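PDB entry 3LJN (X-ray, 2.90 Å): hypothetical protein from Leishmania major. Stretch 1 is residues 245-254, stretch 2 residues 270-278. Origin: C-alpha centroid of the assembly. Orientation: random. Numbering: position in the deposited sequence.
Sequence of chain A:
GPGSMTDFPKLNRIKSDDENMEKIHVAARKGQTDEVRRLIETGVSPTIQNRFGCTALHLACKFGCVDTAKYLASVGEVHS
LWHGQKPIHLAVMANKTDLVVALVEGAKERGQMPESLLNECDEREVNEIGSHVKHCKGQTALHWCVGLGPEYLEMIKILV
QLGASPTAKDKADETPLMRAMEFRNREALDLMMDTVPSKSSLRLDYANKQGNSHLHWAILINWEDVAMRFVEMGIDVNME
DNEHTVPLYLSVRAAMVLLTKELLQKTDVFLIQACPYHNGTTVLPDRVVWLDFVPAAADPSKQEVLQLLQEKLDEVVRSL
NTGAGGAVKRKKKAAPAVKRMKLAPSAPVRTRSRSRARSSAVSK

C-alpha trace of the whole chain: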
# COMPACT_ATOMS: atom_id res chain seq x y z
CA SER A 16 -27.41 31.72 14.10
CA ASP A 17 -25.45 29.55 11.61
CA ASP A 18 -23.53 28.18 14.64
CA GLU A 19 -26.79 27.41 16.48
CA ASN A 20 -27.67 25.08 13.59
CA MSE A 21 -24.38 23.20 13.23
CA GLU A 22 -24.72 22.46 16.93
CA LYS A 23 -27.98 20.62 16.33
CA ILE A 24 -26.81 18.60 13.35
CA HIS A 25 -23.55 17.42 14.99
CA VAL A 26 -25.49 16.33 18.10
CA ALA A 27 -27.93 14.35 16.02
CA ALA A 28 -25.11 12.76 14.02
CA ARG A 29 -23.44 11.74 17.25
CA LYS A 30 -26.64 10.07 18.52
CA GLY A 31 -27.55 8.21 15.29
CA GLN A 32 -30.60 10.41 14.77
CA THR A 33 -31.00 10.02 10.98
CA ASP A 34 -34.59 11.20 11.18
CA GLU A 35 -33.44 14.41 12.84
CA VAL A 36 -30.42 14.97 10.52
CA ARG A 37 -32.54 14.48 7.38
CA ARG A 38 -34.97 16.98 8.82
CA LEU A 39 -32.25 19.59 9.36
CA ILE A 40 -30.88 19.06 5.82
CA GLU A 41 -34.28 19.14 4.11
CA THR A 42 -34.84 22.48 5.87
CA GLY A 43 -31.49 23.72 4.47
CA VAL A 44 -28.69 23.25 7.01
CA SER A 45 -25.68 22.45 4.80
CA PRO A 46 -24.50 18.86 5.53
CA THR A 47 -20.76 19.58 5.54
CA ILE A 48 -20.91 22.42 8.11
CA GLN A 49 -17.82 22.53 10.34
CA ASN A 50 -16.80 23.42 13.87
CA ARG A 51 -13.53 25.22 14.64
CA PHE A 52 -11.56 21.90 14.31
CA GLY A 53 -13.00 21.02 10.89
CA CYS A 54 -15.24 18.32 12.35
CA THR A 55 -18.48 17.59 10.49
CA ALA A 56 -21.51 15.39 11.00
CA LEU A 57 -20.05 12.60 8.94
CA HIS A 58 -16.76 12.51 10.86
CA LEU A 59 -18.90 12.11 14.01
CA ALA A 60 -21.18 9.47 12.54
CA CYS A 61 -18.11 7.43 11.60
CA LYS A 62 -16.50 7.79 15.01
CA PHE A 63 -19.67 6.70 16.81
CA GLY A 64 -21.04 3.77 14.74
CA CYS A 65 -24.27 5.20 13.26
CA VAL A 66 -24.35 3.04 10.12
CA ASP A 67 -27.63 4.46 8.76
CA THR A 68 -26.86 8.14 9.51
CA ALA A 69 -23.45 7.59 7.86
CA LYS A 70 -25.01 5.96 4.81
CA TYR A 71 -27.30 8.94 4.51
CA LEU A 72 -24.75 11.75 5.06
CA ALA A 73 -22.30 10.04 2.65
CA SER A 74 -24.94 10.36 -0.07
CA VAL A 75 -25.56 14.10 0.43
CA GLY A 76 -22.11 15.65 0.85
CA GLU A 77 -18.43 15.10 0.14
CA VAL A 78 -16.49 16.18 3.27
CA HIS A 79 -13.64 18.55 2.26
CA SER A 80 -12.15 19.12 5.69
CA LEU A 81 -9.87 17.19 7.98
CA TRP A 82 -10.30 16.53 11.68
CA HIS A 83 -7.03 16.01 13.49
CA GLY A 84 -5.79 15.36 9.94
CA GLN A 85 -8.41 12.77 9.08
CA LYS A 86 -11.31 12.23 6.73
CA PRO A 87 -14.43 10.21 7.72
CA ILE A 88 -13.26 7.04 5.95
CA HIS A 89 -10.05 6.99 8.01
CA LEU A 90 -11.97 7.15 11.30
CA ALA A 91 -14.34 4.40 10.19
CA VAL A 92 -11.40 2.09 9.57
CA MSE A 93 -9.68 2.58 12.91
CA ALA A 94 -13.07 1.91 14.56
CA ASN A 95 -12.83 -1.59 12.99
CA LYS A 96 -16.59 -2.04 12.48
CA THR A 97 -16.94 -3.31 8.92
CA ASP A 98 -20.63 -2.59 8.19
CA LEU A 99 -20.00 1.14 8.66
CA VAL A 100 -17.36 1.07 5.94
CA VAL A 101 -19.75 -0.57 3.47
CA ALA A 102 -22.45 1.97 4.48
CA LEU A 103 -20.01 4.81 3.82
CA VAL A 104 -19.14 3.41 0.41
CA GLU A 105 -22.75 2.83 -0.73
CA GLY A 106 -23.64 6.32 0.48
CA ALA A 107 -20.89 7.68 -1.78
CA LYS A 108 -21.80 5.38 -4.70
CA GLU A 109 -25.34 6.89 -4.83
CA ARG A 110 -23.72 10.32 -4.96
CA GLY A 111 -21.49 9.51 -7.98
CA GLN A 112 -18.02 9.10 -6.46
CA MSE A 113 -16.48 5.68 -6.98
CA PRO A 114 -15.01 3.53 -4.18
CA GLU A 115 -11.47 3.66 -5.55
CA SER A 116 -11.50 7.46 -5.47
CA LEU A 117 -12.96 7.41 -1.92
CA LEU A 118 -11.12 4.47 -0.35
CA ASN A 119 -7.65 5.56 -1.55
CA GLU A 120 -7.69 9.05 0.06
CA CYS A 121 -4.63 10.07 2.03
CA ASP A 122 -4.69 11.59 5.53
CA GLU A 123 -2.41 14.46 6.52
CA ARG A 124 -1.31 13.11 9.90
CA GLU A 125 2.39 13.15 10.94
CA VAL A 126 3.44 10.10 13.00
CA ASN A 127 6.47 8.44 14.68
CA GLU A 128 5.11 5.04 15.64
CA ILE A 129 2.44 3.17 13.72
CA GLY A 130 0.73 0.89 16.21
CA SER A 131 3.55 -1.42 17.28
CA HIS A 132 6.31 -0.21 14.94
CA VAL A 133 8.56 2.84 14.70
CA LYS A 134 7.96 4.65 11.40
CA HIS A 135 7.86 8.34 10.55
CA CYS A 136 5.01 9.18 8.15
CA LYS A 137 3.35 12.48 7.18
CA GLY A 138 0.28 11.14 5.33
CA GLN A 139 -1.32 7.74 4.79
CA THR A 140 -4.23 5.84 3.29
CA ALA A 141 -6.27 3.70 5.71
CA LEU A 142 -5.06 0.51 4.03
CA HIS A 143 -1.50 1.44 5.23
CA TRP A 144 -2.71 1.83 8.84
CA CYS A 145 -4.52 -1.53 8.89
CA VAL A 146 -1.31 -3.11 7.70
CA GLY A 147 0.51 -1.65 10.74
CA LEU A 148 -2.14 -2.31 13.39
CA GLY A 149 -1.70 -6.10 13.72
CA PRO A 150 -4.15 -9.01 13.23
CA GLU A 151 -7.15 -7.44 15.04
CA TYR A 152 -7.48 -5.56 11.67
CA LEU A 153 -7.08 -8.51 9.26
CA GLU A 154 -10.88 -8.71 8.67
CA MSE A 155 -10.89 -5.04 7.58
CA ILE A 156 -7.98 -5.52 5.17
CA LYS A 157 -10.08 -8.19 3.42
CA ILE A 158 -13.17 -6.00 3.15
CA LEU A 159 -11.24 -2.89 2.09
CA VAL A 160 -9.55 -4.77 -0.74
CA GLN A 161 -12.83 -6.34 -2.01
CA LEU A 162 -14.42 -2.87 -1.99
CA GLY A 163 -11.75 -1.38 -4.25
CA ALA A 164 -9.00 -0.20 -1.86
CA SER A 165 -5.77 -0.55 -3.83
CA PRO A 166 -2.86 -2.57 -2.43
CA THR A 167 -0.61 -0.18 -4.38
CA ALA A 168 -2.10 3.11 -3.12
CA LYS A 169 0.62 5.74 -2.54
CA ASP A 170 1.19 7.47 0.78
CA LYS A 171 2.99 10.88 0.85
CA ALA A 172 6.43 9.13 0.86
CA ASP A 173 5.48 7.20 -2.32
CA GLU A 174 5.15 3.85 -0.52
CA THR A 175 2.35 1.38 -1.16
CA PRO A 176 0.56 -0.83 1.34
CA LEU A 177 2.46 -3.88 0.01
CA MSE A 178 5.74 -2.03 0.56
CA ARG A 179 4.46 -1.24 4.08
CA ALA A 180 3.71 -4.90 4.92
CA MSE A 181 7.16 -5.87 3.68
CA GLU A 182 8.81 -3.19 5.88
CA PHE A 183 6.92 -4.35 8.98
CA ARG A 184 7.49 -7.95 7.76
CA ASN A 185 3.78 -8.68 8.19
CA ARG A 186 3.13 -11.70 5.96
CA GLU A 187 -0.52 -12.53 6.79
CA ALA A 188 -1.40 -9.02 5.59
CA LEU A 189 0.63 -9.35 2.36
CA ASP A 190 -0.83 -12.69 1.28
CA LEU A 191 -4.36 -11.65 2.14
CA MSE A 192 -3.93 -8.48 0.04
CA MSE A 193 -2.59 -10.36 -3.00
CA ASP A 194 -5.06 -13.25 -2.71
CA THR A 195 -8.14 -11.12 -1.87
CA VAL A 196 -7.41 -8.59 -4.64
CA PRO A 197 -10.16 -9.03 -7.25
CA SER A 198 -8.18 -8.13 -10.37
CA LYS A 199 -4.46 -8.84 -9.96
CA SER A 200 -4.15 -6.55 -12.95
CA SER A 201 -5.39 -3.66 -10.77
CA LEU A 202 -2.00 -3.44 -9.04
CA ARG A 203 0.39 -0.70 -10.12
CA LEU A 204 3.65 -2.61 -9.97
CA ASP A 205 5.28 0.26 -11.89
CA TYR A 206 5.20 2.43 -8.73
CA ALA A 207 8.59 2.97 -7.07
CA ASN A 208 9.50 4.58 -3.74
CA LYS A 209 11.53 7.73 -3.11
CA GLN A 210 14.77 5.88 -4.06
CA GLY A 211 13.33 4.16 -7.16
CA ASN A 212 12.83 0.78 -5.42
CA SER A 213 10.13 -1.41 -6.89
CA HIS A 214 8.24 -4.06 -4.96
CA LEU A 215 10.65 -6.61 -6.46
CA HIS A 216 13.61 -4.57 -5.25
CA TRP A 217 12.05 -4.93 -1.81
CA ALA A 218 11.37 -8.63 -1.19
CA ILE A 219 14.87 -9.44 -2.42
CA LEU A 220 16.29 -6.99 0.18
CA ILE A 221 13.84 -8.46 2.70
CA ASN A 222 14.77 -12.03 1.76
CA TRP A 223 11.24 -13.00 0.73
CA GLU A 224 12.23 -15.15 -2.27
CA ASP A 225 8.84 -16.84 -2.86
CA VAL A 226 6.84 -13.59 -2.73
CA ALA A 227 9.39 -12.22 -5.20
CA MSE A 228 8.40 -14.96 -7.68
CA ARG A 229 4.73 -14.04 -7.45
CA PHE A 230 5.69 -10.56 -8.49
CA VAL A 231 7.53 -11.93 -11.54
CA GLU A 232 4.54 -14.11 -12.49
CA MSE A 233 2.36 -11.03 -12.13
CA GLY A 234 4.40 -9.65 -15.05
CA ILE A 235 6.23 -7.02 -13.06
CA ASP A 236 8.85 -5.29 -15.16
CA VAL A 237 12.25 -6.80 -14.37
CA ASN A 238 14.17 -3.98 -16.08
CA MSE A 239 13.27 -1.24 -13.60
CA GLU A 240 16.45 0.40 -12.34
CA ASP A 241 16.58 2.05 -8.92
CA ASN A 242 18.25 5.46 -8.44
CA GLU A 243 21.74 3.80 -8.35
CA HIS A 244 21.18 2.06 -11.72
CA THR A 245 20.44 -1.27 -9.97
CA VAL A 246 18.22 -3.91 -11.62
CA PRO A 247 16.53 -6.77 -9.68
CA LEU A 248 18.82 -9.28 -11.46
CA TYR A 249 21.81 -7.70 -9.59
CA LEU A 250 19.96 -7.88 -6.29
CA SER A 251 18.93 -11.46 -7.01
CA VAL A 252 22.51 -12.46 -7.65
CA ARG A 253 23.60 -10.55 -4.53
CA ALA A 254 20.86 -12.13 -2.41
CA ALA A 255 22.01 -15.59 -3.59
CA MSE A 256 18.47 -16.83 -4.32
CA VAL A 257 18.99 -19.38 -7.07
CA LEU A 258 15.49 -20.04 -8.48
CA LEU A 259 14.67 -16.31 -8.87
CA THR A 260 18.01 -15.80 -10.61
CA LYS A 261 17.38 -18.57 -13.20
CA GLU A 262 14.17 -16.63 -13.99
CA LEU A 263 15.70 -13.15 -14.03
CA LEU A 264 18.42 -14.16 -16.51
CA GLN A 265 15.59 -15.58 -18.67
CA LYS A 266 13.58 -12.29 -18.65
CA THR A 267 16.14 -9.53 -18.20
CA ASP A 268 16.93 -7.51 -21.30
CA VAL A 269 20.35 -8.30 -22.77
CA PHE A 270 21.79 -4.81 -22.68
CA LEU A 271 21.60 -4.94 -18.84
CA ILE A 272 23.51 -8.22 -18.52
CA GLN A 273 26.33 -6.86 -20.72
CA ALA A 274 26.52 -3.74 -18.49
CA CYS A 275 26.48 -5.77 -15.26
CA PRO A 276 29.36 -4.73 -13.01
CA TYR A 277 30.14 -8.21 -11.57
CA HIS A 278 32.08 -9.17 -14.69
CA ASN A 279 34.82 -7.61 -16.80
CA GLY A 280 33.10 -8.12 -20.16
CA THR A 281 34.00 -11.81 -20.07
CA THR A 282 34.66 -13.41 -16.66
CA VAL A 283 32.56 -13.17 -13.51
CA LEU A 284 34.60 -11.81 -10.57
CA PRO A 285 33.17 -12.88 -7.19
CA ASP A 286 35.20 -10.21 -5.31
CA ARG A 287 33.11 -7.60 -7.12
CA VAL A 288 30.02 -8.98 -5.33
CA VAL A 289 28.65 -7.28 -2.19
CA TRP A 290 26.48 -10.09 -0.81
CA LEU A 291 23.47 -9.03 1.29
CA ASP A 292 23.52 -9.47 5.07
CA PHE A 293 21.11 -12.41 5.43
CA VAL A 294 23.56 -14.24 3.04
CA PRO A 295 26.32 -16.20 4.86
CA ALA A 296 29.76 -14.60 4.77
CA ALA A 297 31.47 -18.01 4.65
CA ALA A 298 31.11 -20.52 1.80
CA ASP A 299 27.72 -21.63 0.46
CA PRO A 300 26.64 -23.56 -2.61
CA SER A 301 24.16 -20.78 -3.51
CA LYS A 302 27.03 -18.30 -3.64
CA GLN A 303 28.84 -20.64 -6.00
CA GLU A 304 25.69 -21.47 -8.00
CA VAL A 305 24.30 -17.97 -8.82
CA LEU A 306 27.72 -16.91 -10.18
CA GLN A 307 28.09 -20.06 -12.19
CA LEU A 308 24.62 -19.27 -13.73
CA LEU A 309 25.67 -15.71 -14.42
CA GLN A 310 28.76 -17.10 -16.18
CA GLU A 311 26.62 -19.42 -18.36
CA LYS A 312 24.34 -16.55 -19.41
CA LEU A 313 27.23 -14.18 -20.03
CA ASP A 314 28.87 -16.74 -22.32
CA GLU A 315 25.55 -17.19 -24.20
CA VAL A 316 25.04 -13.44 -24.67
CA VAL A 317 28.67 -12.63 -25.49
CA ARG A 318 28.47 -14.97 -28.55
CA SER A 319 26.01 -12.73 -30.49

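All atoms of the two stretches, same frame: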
# COMPACT_ATOMS: atom_id res chain seq x y z
N THR A 245 20.52 0.15 -10.32
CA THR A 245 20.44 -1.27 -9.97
C THR A 245 19.15 -1.97 -10.42
O THR A 245 18.06 -1.49 -10.17
CB THR A 245 20.63 -1.48 -8.45
OG1 THR A 245 22.02 -1.77 -8.19
CG2 THR A 245 19.76 -2.64 -7.93
N VAL A 246 19.30 -3.13 -11.04
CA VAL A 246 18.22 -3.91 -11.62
C VAL A 246 18.04 -5.19 -10.82
O VAL A 246 19.02 -5.83 -10.47
CB VAL A 246 18.57 -4.27 -13.07
CG1 VAL A 246 17.95 -5.59 -13.49
CG2 VAL A 246 18.15 -3.14 -14.00
N PRO A 247 16.78 -5.60 -10.54
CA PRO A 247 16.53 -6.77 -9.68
C PRO A 247 17.48 -7.97 -9.92
O PRO A 247 17.92 -8.60 -8.96
CB PRO A 247 15.10 -7.13 -10.01
CG PRO A 247 14.49 -5.86 -10.39
CD PRO A 247 15.53 -5.06 -11.09
N LEU A 248 17.81 -8.26 -11.17
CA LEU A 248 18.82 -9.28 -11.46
C LEU A 248 20.05 -9.14 -10.56
O LEU A 248 20.46 -10.14 -9.97
CB LEU A 248 19.25 -9.25 -12.93
CG LEU A 248 20.29 -10.30 -13.33
CD1 LEU A 248 19.86 -11.68 -12.83
CD2 LEU A 248 20.54 -10.32 -14.83
N TYR A 249 20.63 -7.93 -10.45
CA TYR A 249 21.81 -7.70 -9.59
C TYR A 249 21.50 -8.01 -8.14
O TYR A 249 22.27 -8.68 -7.47
CB TYR A 249 22.38 -6.26 -9.69
CG TYR A 249 22.57 -5.73 -11.10
CD1 TYR A 249 22.81 -6.59 -12.16
CD2 TYR A 249 22.52 -4.36 -11.36
CE1 TYR A 249 22.97 -6.11 -13.46
CE2 TYR A 249 22.68 -3.87 -12.65
CZ TYR A 249 22.91 -4.75 -13.70
OH TYR A 249 23.06 -4.31 -14.99
N LEU A 250 20.36 -7.54 -7.65
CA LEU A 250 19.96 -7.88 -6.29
C LEU A 250 19.71 -9.38 -6.10
O LEU A 250 19.95 -9.92 -5.02
CB LEU A 250 18.70 -7.11 -5.89
CG LEU A 250 18.79 -5.60 -5.85
CD1 LEU A 250 17.46 -5.06 -5.38
CD2 LEU A 250 19.93 -5.13 -4.95
N SER A 251 19.20 -10.05 -7.12
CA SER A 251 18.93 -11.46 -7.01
C SER A 251 20.21 -12.25 -6.89
O SER A 251 20.32 -13.16 -6.08
CB SER A 251 18.20 -11.94 -8.24
OG SER A 251 17.86 -13.30 -8.08
N VAL A 252 21.17 -11.90 -7.72
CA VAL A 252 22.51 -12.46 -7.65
C VAL A 252 23.06 -12.24 -6.25
O VAL A 252 23.40 -13.20 -5.56
CB VAL A 252 23.45 -11.83 -8.72
CG1 VAL A 252 24.89 -12.21 -8.45
CG2 VAL A 252 23.04 -12.28 -10.11
N ARG A 253 23.09 -10.96 -5.84
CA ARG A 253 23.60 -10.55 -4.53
C ARG A 253 22.89 -11.16 -3.33
O ARG A 253 23.48 -11.33 -2.27
CB ARG A 253 23.52 -9.05 -4.38
CG ARG A 253 24.54 -8.29 -5.20
CD ARG A 253 25.05 -7.13 -4.41
NE ARG A 253 24.17 -5.96 -4.46
CZ ARG A 253 23.98 -5.10 -3.46
NH1 ARG A 253 24.56 -5.27 -2.26
NH2 ARG A 253 23.18 -4.05 -3.65
N ALA A 254 21.61 -11.48 -3.48
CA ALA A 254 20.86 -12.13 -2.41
C ALA A 254 21.05 -13.64 -2.40
O ALA A 254 20.44 -14.32 -1.58
CB ALA A 254 19.37 -11.81 -2.56
N PHE A 270 20.99 -5.99 -22.94
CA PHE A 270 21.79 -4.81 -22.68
C PHE A 270 22.21 -4.73 -21.20
O PHE A 270 23.32 -4.36 -20.90
CB PHE A 270 21.02 -3.55 -23.09
CG PHE A 270 21.71 -2.27 -22.73
CD1 PHE A 270 22.52 -1.62 -23.67
CD2 PHE A 270 21.56 -1.71 -21.46
CE1 PHE A 270 23.18 -0.42 -23.35
CE2 PHE A 270 22.22 -0.51 -21.11
CZ PHE A 270 23.03 0.14 -22.06
N LEU A 271 21.31 -5.07 -20.27
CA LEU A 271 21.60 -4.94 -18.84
C LEU A 271 22.56 -5.99 -18.30
O LEU A 271 23.33 -5.71 -17.38
CB LEU A 271 20.31 -4.94 -18.03
CG LEU A 271 19.50 -3.65 -18.18
CD1 LEU A 271 18.04 -3.89 -17.84
CD2 LEU A 271 20.09 -2.52 -17.34
N ILE A 272 22.52 -7.20 -18.86
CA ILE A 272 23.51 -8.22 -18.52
C ILE A 272 24.90 -7.80 -18.99
O ILE A 272 25.85 -7.90 -18.24
CB ILE A 272 23.17 -9.59 -19.15
CG1 ILE A 272 21.82 -10.10 -18.61
CG2 ILE A 272 24.30 -10.59 -18.87
CD1 ILE A 272 21.34 -11.38 -19.25
N GLN A 273 25.03 -7.33 -20.22
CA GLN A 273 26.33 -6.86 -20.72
C GLN A 273 26.93 -5.72 -19.88
O GLN A 273 28.15 -5.62 -19.74
CB GLN A 273 26.26 -6.43 -22.19
CG GLN A 273 27.03 -7.34 -23.16
CD GLN A 273 27.08 -6.77 -24.60
OE1 GLN A 273 26.56 -5.68 -24.86
NE2 GLN A 273 27.70 -7.52 -25.52
N ALA A 274 26.07 -4.87 -19.31
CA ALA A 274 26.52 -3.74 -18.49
C ALA A 274 26.58 -4.06 -17.00
O ALA A 274 26.77 -3.18 -16.18
CB ALA A 274 25.61 -2.53 -18.73
N CYS A 275 26.41 -5.33 -16.65
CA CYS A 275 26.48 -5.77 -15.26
C CYS A 275 27.88 -5.56 -14.71
O CYS A 275 28.85 -5.87 -15.41
CB CYS A 275 26.17 -7.25 -15.18
SG CYS A 275 26.08 -7.81 -13.51
N PRO A 276 28.01 -5.05 -13.47
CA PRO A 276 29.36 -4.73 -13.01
C PRO A 276 30.06 -5.85 -12.23
O PRO A 276 31.12 -5.61 -11.67
CB PRO A 276 29.12 -3.52 -12.11
CG PRO A 276 27.78 -3.78 -11.49
CD PRO A 276 27.00 -4.65 -12.48
N TYR A 277 29.49 -7.06 -12.21
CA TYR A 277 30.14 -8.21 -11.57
C TYR A 277 30.97 -9.04 -12.53
O TYR A 277 31.45 -10.12 -12.17
CB TYR A 277 29.09 -9.09 -10.87
CG TYR A 277 28.26 -8.29 -9.90
CD1 TYR A 277 28.88 -7.38 -9.04
CD2 TYR A 277 26.86 -8.41 -9.86
CE1 TYR A 277 28.14 -6.61 -8.15
CE2 TYR A 277 26.10 -7.64 -8.97
CZ TYR A 277 26.76 -6.74 -8.12
OH TYR A 277 26.09 -5.95 -7.21
N HIS A 278 31.15 -8.55 -13.75
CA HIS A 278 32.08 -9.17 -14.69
C HIS A 278 32.84 -8.10 -15.45
O HIS A 278 32.46 -6.94 -15.46
CB HIS A 278 31.36 -10.14 -15.64
CG HIS A 278 30.31 -9.50 -16.50
ND1 HIS A 278 30.63 -8.79 -17.64
CD2 HIS A 278 28.96 -9.48 -16.40
CE1 HIS A 278 29.51 -8.34 -18.19
NE2 HIS A 278 28.49 -8.74 -17.46

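Stretch 1 is mostly helix, residues 247-253, with Val 246 at the N-cap position; stretch 2 enters as the last turn of a helix, 270-273, and continues as loop. The CA atoms of Val 246 and Leu 271 lie 8.0 Å apart, and those of Tyr 249 and Cys 275 7.6 Å, spacings that leave room for side chains between the backbones. Together the stretches bury 419 Å², of which Tyr 249 contributes the largest share.

Along stretch 2, Phe 270 makes no contact, but its carbonyl accepts the backbone bond from Ala 274 N (3.2 Å from N to O). Leu 271 points toward stretch 1 and meets Val 246, CD2 to CG2 at 3.9 Å, an apolar contact. Its carbonyl does the polar work: Tyr 249 OH donates a hydrogen bond to Leu 271 O at 2.8 Å. The acceptor lies at the ring edge, near its plane, as suits a phenolic donor. That carbonyl sits in the last helical turn.

The CA-to-CB bond of Ile 272 points away, yet its CG1 reaches Leu 248 CD2 at 4.0 Å. Ile 272 O receives both Cys 275 N (3.1 Å) and His 278 NE2 (2.9 Å, N-H...acceptor angle 169°), bonds that tie the following loop back to the helix.

In that loop, Cys 275 SG approaches Tyr 249 CE1 at 3.5 Å; 48° off the ring normal, this sulfur-aromatic contact is oblique. Pro 276 instead covers one face: its CD is 4.3 Å from the Tyr 249 ring centroid and only 10° off the normal, a CH-pi arrangement. Tyr 277 points toward the helix and packs CE2 against Tyr 249 CB at 4.0 Å. Its OH lies 3.2 Å from Arg 253 CD and 3.4 Å from Arg 253 NE, but the poor angle at NE rules out a hydrogen bond.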